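Lytic polysaccharide monooxygenase ([Kitasatospora] papulosa, PDB 6NDQ) probably cleaves glycosidic bonds of cellulose or a related polysaccharide by copper-dependent oxidation. Local coordinates at residues A[102-107]-A[147-152]; A[111-116]-A[138-143]. All coordinates share one frame; numbering follows the deposited sequence.

Interaction 1: A[102-107]-A[147-152]; sequences LYDQAS and QNYEIP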
ATOM      1  N   LEU A 102      -4.075   6.412   7.666  1.00 19.78           N
ATOM      2  CA  LEU A 102      -2.671   6.726   7.460  1.00 18.78           C
ATOM      3  C   LEU A 102      -2.067   7.266   8.756  1.00 23.27           C
ATOM      4  O   LEU A 102      -2.774   7.780   9.637  1.00 21.37           O
ATOM      5  CB  LEU A 102      -2.472   7.718   6.306  1.00 19.04           C
ATOM      6  CG  LEU A 102      -2.834   7.120   4.939  1.00 18.59           C
ATOM      7  CD1 LEU A 102      -4.272   7.461   4.587  1.00 19.97           C
ATOM      8  CD2 LEU A 102      -1.866   7.513   3.779  1.00 19.71           C
ATOM      9  N   TYR A 103      -0.758   7.068   8.894  1.00 17.68           N
ATOM     10  CA  TYR A 103       0.037   7.681   9.944  1.00 21.40           C
ATOM     11  C   TYR A 103       1.091   8.576   9.301  1.00 24.80           C
ATOM     12  O   TYR A 103       1.826   8.134   8.411  1.00 22.93           O
ATOM     13  CB  TYR A 103       0.692   6.624  10.839  1.00 20.35           C
ATOM     14  CG  TYR A 103       1.539   7.258  11.899  1.00 25.40           C
ATOM     15  CD1 TYR A 103       0.956   8.018  12.906  1.00 26.75           C
ATOM     16  CD2 TYR A 103       2.915   7.131  11.883  1.00 25.00           C
ATOM     17  CE1 TYR A 103       1.720   8.615  13.878  1.00 29.72           C
ATOM     18  CE2 TYR A 103       3.690   7.730  12.855  1.00 28.74           C
ATOM     19  CZ  TYR A 103       3.085   8.470  13.851  1.00 30.33           C
ATOM     20  OH  TYR A 103       3.844   9.075  14.833  1.00 36.65           O
ATOM     21  N   ASP A 104       1.160   9.833   9.756  1.00 21.85           N
ATOM     22  CA  ASP A 104       2.017  10.871   9.183  1.00 23.31           C
ATOM     23  C   ASP A 104       2.710  11.587  10.333  1.00 28.90           C
ATOM     24  O   ASP A 104       2.188  12.584  10.842  1.00 28.54           O
ATOM     25  CB  ASP A 104       1.199  11.824   8.347  1.00 24.91           C
ATOM     26  CG  ASP A 104       2.004  13.020   7.864  1.00 27.49           C
ATOM     27  OD1 ASP A 104       3.254  12.999   7.968  1.00 29.49           O
ATOM     28  OD2 ASP A 104       1.380  13.969   7.358  1.00 27.90           O
ATOM     29  N   GLN A 105       3.889  11.096  10.717  1.00 28.44           N
ATOM     30  CA  GLN A 105       4.572  11.660  11.877  1.00 34.05           C
ATOM     31  C   GLN A 105       4.685  13.178  11.773  1.00 35.73           C
ATOM     32  O   GLN A 105       4.350  13.902  12.720  1.00 35.96           O
ATOM     33  CB  GLN A 105       5.953  11.028  12.035  1.00 33.25           C
ATOM     34  CG  GLN A 105       6.684  11.475  13.288  1.00 33.72           C
ATOM     35  CD  GLN A 105       7.231  12.887  13.176  1.00 34.41           C
ATOM     36  OE1 GLN A 105       7.695  13.297  12.108  1.00 33.13           O
ATOM     37  NE2 GLN A 105       7.170  13.643  14.274  1.00 33.61           N
ATOM     38  N   ALA A 106       5.157  13.677  10.630  1.00 29.79           N
ATOM     39  CA  ALA A 106       5.487  15.089  10.475  1.00 33.68           C
ATOM     40  C   ALA A 106       4.285  15.975  10.148  1.00 33.33           C
ATOM     41  O   ALA A 106       4.472  17.182   9.929  1.00 25.71           O
ATOM     42  CB  ALA A 106       6.549  15.255   9.385  1.00 32.56           C
ATOM     43  N   SER A 107       3.072  15.420  10.115  1.00 28.18           N
ATOM     44  CA  SER A 107       1.856  16.181   9.818  1.00 29.13           C
ATOM     45  C   SER A 107       2.038  17.066   8.584  1.00 28.35           C
ATOM     46  O   SER A 107       2.025  18.293   8.662  1.00 30.80           O
ATOM     47  CB  SER A 107       1.418  17.018  11.024  1.00 27.74           C
ATOM     48  OG  SER A 107       1.255  16.208  12.162  1.00 26.73           O
ATOM     49  N   GLN A 147      -1.467  13.973  12.400  1.00 26.43           N
ATOM     50  CA  GLN A 147      -0.644  12.776  12.472  1.00 27.27           C
ATOM     51  C   GLN A 147      -1.369  11.519  12.018  1.00 28.36           C
ATOM     52  O   GLN A 147      -0.714  10.500  11.782  1.00 28.36           O
ATOM     53  CB  GLN A 147      -0.131  12.576  13.890  1.00 29.64           C
ATOM     54  CG  GLN A 147       1.008  13.509  14.238  1.00 32.48           C
ATOM     55  CD  GLN A 147       1.782  13.010  15.423  1.00 35.13           C
ATOM     56  OE1 GLN A 147       1.356  13.174  16.563  1.00 39.56           O
ATOM     57  NE2 GLN A 147       2.920  12.381  15.164  1.00 33.16           N
ATOM     58  N   ASN A 148      -2.700  11.561  11.922  1.00 24.25           N
ATOM     59  CA  ASN A 148      -3.484  10.458  11.384  1.00 22.68           C
ATOM     60  C   ASN A 148      -4.538  11.021  10.449  1.00 26.80           C
ATOM     61  O   ASN A 148      -5.194  12.021  10.769  1.00 25.72           O
ATOM     62  CB  ASN A 148      -4.130   9.635  12.497  1.00 31.36           C
ATOM     63  CG  ASN A 148      -3.104   8.896  13.322  1.00 31.51           C
ATOM     64  OD1 ASN A 148      -2.685   9.377  14.370  1.00 36.36           O
ATOM     65  ND2 ASN A 148      -2.661   7.741  12.829  1.00 28.45           N
ATOM     66  N   TYR A 149      -4.655  10.401   9.282  1.00 22.71           N
ATOM     67  CA  TYR A 149      -5.721  10.659   8.331  1.00 22.37           C
ATOM     68  C   TYR A 149      -6.554   9.397   8.187  1.00 22.06           C
ATOM     69  O   TYR A 149      -6.010   8.290   8.111  1.00 22.97           O
ATOM     70  CB  TYR A 149      -5.172  11.071   6.956  1.00 21.18           C
ATOM     71  CG  TYR A 149      -4.053  12.083   7.033  1.00 20.54           C
ATOM     72  CD1 TYR A 149      -4.281  13.362   7.532  1.00 21.26           C
ATOM     73  CD2 TYR A 149      -2.764  11.758   6.622  1.00 23.23           C
ATOM     74  CE1 TYR A 149      -3.272  14.277   7.611  1.00 25.89           C
ATOM     75  CE2 TYR A 149      -1.731  12.681   6.691  1.00 22.00           C
ATOM     76  CZ  TYR A 149      -1.997  13.941   7.187  1.00 24.89           C
ATOM     77  OH  TYR A 149      -0.993  14.872   7.278  1.00 25.06           O
ATOM     78  N   GLU A 150      -7.870   9.564   8.122  1.00 21.48           N
ATOM     79  CA  GLU A 150      -8.788   8.452   7.923  1.00 23.74           C
ATOM     80  C   GLU A 150      -9.626   8.728   6.687  1.00 21.08           C
ATOM     81  O   GLU A 150     -10.192   9.815   6.552  1.00 25.32           O
ATOM     82  CB  GLU A 150      -9.697   8.244   9.141  1.00 26.02           C
ATOM     83  CG  GLU A 150      -9.027   7.559  10.313  1.00 28.78           C
ATOM     84  CD  GLU A 150      -9.959   7.439  11.508  1.00 44.78           C
ATOM     85  OE1 GLU A 150     -11.137   7.054  11.314  1.00 43.14           O
ATOM     86  OE2 GLU A 150      -9.516   7.751  12.635  1.00 41.16           O
ATOM     87  N   ILE A 151      -9.688   7.755   5.787  1.00 19.60           N
ATOM     88  CA  ILE A 151     -10.484   7.845   4.568  1.00 17.11           C
ATOM     89  C   ILE A 151     -11.590   6.802   4.655  1.00 21.00           C
ATOM     90  O   ILE A 151     -11.313   5.590   4.607  1.00 20.17           O
ATOM     91  CB  ILE A 151      -9.633   7.631   3.311  1.00 18.85           C
ATOM     92  CG1 ILE A 151      -8.423   8.561   3.327  1.00 18.21           C
ATOM     93  CG2 ILE A 151     -10.499   7.816   2.052  1.00 19.24           C
ATOM     94  CD1 ILE A 151      -7.281   7.986   2.563  1.00 20.38           C
ATOM     95  N   PRO A 152     -12.846   7.213   4.778  1.00 21.82           N
ATOM     96  CA  PRO A 152     -13.943   6.239   4.766  1.00 21.05           C
ATOM     97  C   PRO A 152     -14.193   5.771   3.338  1.00 21.24           C
ATOM     98  O   PRO A 152     -14.198   6.567   2.392  1.00 21.99           O
ATOM     99  CB  PRO A 152     -15.128   7.029   5.336  1.00 24.88           C
ATOM    100  CG  PRO A 152     -14.829   8.460   4.973  1.00 20.57           C
ATOM    101  CD  PRO A 152     -13.316   8.601   4.962  1.00 19.85           C
TER
HETATM  102  O   HOH W   1       3.055  10.035  17.316  1.00 38.00           O
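Leu102 O is gripped by two donors of the facing strand, Tyr149 N and Asn148 ND2, each at 3.2 Å and reaching it from opposite faces of the carbonyl plane. The amide of Asn148 gets there because its CG lies beside its own backbone N (chi1 -67°), which carries ND2 back over the neighbouring strand and up to the edge of the Tyr103 ring. The straighter backbone bonds flank this grip: Leu102 N gives to Tyr149 O at 2.7 Å, and Asp104 N to Gln147 O at 2.8 Å.

On the other face of the sheet Tyr149 reaches across to Asp104, its OH donating to the anti lone pair of Asp104 OD2 at 2.5 Å, with carboxylate and ring planes 47° apart. OD2 also accepts from His108 N, and the phenol oxygen is hydrogen-bonded to Gly109 N, so this oxygen of a buried acid has two donors while it ties the strand to the chain beyond the type I turn 104-107. A phenylalanine in place of Tyr149 would probably keep the ring but leave OD2 without its hydroxyl donor and Gly109 N without its partner. Leu102 CD1 meets Ile151 CD1 at 3.7 Å, apolar branches suited to the interior.

At the outer end the long, extended Gln147 side chain runs alongside Tyr103, and a water joins Tyr103 OH to Gln147 NE2, the bond to the amide being weak. The whole is a non-local antiparallel pairing of strands 97-104 and 148-154, the first leaving the sheet through a turn, in the immunoglobulin-like beta-sandwich characteristic of lytic polysaccharide monooxygenases.

Interaction 2: A[111-116]-A[138-143]; sequences DYFQVY and AETGRY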
ATOM      1  N   ASP A 111      -3.189  17.112  -0.023  1.00 23.74           N
ATOM      2  CA  ASP A 111      -4.029  17.809  -0.987  1.00 21.45           C
ATOM      3  C   ASP A 111      -5.257  16.987  -1.323  1.00 22.13           C
ATOM      4  O   ASP A 111      -6.347  17.532  -1.542  1.00 20.21           O
ATOM      5  CB  ASP A 111      -3.247  18.095  -2.261  1.00 25.87           C
ATOM      6  CG  ASP A 111      -2.157  19.108  -2.060  1.00 26.79           C
ATOM      7  OD1 ASP A 111      -2.101  19.705  -0.976  1.00 24.97           O
ATOM      8  OD2 ASP A 111      -1.365  19.323  -3.001  1.00 27.23           O
ATOM      9  N   TYR A 112      -5.081  15.677  -1.418  1.00 21.12           N
ATOM     10  CA  TYR A 112      -6.173  14.752  -1.670  1.00 22.28           C
ATOM     11  C   TYR A 112      -5.630  13.346  -1.482  1.00 21.79           C
ATOM     12  O   TYR A 112      -4.416  13.125  -1.457  1.00 20.19           O
ATOM     13  CB  TYR A 112      -6.749  14.913  -3.081  1.00 26.66           C
ATOM     14  CG  TYR A 112      -5.721  14.707  -4.164  1.00 30.18           C
ATOM     15  CD1 TYR A 112      -5.421  13.428  -4.641  1.00 25.42           C
ATOM     16  CD2 TYR A 112      -5.037  15.783  -4.711  1.00 26.97           C
ATOM     17  CE1 TYR A 112      -4.481  13.232  -5.620  1.00 26.23           C
ATOM     18  CE2 TYR A 112      -4.091  15.593  -5.702  1.00 31.47           C
ATOM     19  CZ  TYR A 112      -3.818  14.314  -6.149  1.00 31.60           C
ATOM     20  OH  TYR A 112      -2.886  14.112  -7.136  1.00 32.89           O
ATOM     21  N   PHE A 113      -6.562  12.402  -1.362  1.00 21.86           N
ATOM     22  CA  PHE A 113      -6.290  10.976  -1.411  1.00 20.67           C
ATOM     23  C   PHE A 113      -7.138  10.320  -2.493  1.00 19.75           C
ATOM     24  O   PHE A 113      -8.331  10.625  -2.632  1.00 19.33           O
ATOM     25  CB  PHE A 113      -6.636  10.299  -0.098  1.00 18.59           C
ATOM     26  CG  PHE A 113      -5.801  10.731   1.069  1.00 17.32           C
ATOM     27  CD1 PHE A 113      -4.596  10.106   1.344  1.00 18.19           C
ATOM     28  CD2 PHE A 113      -6.250  11.713   1.924  1.00 18.95           C
ATOM     29  CE1 PHE A 113      -3.834  10.472   2.443  1.00 16.81           C
ATOM     30  CE2 PHE A 113      -5.501  12.092   3.028  1.00 19.17           C
ATOM     31  CZ  PHE A 113      -4.284  11.475   3.290  1.00 16.84           C
ATOM     32  N   GLN A 114      -6.546   9.365  -3.203  1.00 19.32           N
ATOM     33  CA  GLN A 114      -7.288   8.435  -4.043  1.00 16.91           C
ATOM     34  C   GLN A 114      -7.142   7.037  -3.466  1.00 18.45           C
ATOM     35  O   GLN A 114      -6.034   6.626  -3.112  1.00 19.45           O
ATOM     36  CB  GLN A 114      -6.781   8.478  -5.477  1.00 18.77           C
ATOM     37  CG  GLN A 114      -7.033   9.841  -6.113  1.00 23.96           C
ATOM     38  CD  GLN A 114      -6.426   9.966  -7.493  1.00 25.20           C
ATOM     39  OE1 GLN A 114      -5.470   9.274  -7.829  1.00 25.71           O
ATOM     40  NE2 GLN A 114      -6.986  10.848  -8.305  1.00 29.56           N
ATOM     41  N   VAL A 115      -8.255   6.324  -3.332  1.00 17.64           N
ATOM     42  CA  VAL A 115      -8.220   4.917  -2.948  1.00 16.87           C
ATOM     43  C   VAL A 115      -8.793   4.113  -4.103  1.00 17.22           C
ATOM     44  O   VAL A 115      -9.926   4.362  -4.539  1.00 16.42           O
ATOM     45  CB  VAL A 115      -8.992   4.643  -1.652  1.00 15.73           C
ATOM     46  CG1 VAL A 115      -8.917   3.140  -1.314  1.00 16.43           C
ATOM     47  CG2 VAL A 115      -8.414   5.478  -0.525  1.00 16.45           C
ATOM     48  N   TYR A 116      -8.005   3.165  -4.603  1.00 17.42           N
ATOM     49  CA  TYR A 116      -8.413   2.205  -5.620  1.00 17.67           C
ATOM     50  C   TYR A 116      -8.479   0.825  -4.984  1.00 17.00           C
ATOM     51  O   TYR A 116      -7.797   0.559  -3.990  1.00 18.75           O
ATOM     52  CB  TYR A 116      -7.417   2.153  -6.784  1.00 15.21           C
ATOM     53  CG  TYR A 116      -7.222   3.434  -7.555  1.00 17.30           C
ATOM     54  CD1 TYR A 116      -6.344   4.404  -7.106  1.00 17.42           C
ATOM     55  CD2 TYR A 116      -7.899   3.640  -8.743  1.00 17.60           C
ATOM     56  CE1 TYR A 116      -6.150   5.590  -7.824  1.00 18.00           C
ATOM     57  CE2 TYR A 116      -7.708   4.805  -9.477  1.00 19.05           C
ATOM     58  CZ  TYR A 116      -6.841   5.774  -9.002  1.00 19.41           C
ATOM     59  OH  TYR A 116      -6.664   6.931  -9.734  1.00 29.05           O
ATOM     60  N   ALA A 138     -12.594   5.543  -3.566  1.00 17.05           N
ATOM     61  CA  ALA A 138     -12.741   6.732  -2.735  1.00 18.95           C
ATOM     62  C   ALA A 138     -11.844   7.826  -3.298  1.00 17.36           C
ATOM     63  O   ALA A 138     -10.768   7.537  -3.828  1.00 16.45           O
ATOM     64  CB  ALA A 138     -12.389   6.445  -1.265  1.00 19.79           C
ATOM     65  N   GLU A 139     -12.309   9.075  -3.222  1.00 18.38           N
ATOM     66  CA  GLU A 139     -11.451  10.204  -3.564  1.00 18.12           C
ATOM     67  C   GLU A 139     -11.856  11.384  -2.696  1.00 21.63           C
ATOM     68  O   GLU A 139     -13.043  11.699  -2.591  1.00 20.06           O
ATOM     69  CB  GLU A 139     -11.549  10.589  -5.040  1.00 21.95           C
ATOM     70  CG  GLU A 139     -10.488  11.602  -5.391  1.00 21.19           C
ATOM     71  CD  GLU A 139     -10.365  11.861  -6.879  1.00 28.76           C
ATOM     72  OE1 GLU A 139     -11.106  11.235  -7.668  1.00 28.53           O
ATOM     73  OE2 GLU A 139      -9.537  12.729  -7.253  1.00 30.92           O
ATOM     74  N   THR A 140     -10.877  12.037  -2.089  1.00 21.10           N
ATOM     75  CA  THR A 140     -11.166  13.045  -1.084  1.00 21.63           C
ATOM     76  C   THR A 140     -10.670  14.406  -1.529  1.00 23.84           C
ATOM     77  O   THR A 140      -9.917  14.546  -2.493  1.00 25.49           O
ATOM     78  CB  THR A 140     -10.516  12.727   0.265  1.00 19.10           C
ATOM     79  OG1 THR A 140      -9.111  12.978   0.187  1.00 18.10           O
ATOM     80  CG2 THR A 140     -10.785  11.266   0.690  1.00 20.27           C
ATOM     81  N   GLY A 141     -11.115  15.408  -0.776  1.00 26.49           N
ATOM     82  CA  GLY A 141     -10.543  16.730  -0.817  1.00 24.30           C
ATOM     83  C   GLY A 141      -9.352  16.829   0.110  1.00 25.57           C
ATOM     84  O   GLY A 141      -8.822  15.827   0.604  1.00 21.42           O
ATOM     85  N   ARG A 142      -8.924  18.067   0.340  1.00 21.52           N
ATOM     86  CA  ARG A 142      -7.769  18.336   1.189  1.00 21.59           C
ATOM     87  C   ARG A 142      -8.002  17.864   2.624  1.00 26.36           C
ATOM     88  O   ARG A 142      -9.121  17.932   3.150  1.00 24.53           O
ATOM     89  CB  ARG A 142      -7.449  19.835   1.157  1.00 24.87           C
ATOM     90  CG  ARG A 142      -6.489  20.315   2.223  1.00 24.84           C
ATOM     91  CD  ARG A 142      -6.144  21.801   2.093  1.00 28.41           C
ATOM     92  NE  ARG A 142      -5.375  22.207   3.262  1.00 38.62           N
ATOM     93  CZ  ARG A 142      -5.914  22.652   4.392  1.00 31.93           C
ATOM     94  NH1 ARG A 142      -7.235  22.780   4.490  1.00 31.88           N
ATOM     95  NH2 ARG A 142      -5.129  22.975   5.415  1.00 30.64           N
ATOM     96  N   TYR A 143      -6.938  17.353   3.246  1.00 20.92           N
ATOM     97  CA  TYR A 143      -6.874  17.114   4.681  1.00 22.70           C
ATOM     98  C   TYR A 143      -5.874  18.089   5.287  1.00 24.46           C
ATOM     99  O   TYR A 143      -4.736  18.192   4.812  1.00 24.37           O
ATOM    100  CB  TYR A 143      -6.432  15.685   5.008  1.00 22.30           C
ATOM    101  CG  TYR A 143      -7.508  14.622   4.919  1.00 22.09           C
ATOM    102  CD1 TYR A 143      -8.125  14.329   3.705  1.00 22.44           C
ATOM    103  CD2 TYR A 143      -7.864  13.874   6.032  1.00 22.06           C
ATOM    104  CE1 TYR A 143      -9.094  13.347   3.607  1.00 19.60           C
ATOM    105  CE2 TYR A 143      -8.840  12.877   5.941  1.00 22.26           C
ATOM    106  CZ  TYR A 143      -9.445  12.621   4.721  1.00 22.30           C
ATOM    107  OH  TYR A 143     -10.416  11.638   4.590  1.00 19.66           O
TER
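Asp111 O lies against Arg142, its nearest atom there being CA at 3.2 Å, a CH...O contact where the two segments begin to run together. Tyr112 follows, resting its CB against Thr140 O. Phe113 carries the middle of the contact: its N gives to Thr140 OG1 at 3.0 Å, while its O accepts from Thr140 N at 3.0 Å. Thr140 can serve this way because OG1 stands between its backbone N and carbonyl carbon (chi1 74°), where it takes one N-H and donates its own hydroxyl hydrogen bond to Gly141 O. The Phe113 ring sets its edge against the face of Tyr143, a T-shaped stack with planes at 90° and Phe113 CE2 3.5 Å from Tyr143 CD1.

Gln114 lies side by side with Glu139, both extended, and Gln114 NE2 makes a weak bond to Glu139 OE2 at 3.3 Å, long polar chains that suit a face nearer solvent. Val115 N then bonds to Ala138 O at 2.8 Å, and Val115 CB packs on the small Ala138 CB.

Strand 110-118 thus has strand 134-139 on one flank and strand 160-170 on the other; Phe60 of helix 60-63 touches Tyr112 and Gln114, while Ile151 of strand 148-154 packs against Thr140 and Tyr143.

Interaction 2 is nested in the chain loop that interaction 1 closes, and the two pair strands of different sheets: 97-104 with 148-154 in the first, 110-118 with 134-139 in the second. They meet face to face, where Ile151 CD1 packs on Phe113 CG at 3.5 Å, Tyr149 approaches the same ring, and Glu150 O probably bonds Tyr143 OH. Interaction 1 is partly buried and includes an enclosed acid and phenol that join the strand to the chain just after the turn. Interaction 2 lies at the surface, with Phe113 and Val115 facing inward and an amide-carboxylate pair on its other side; a threonine hydroxyl there replaces a backbone acceptor.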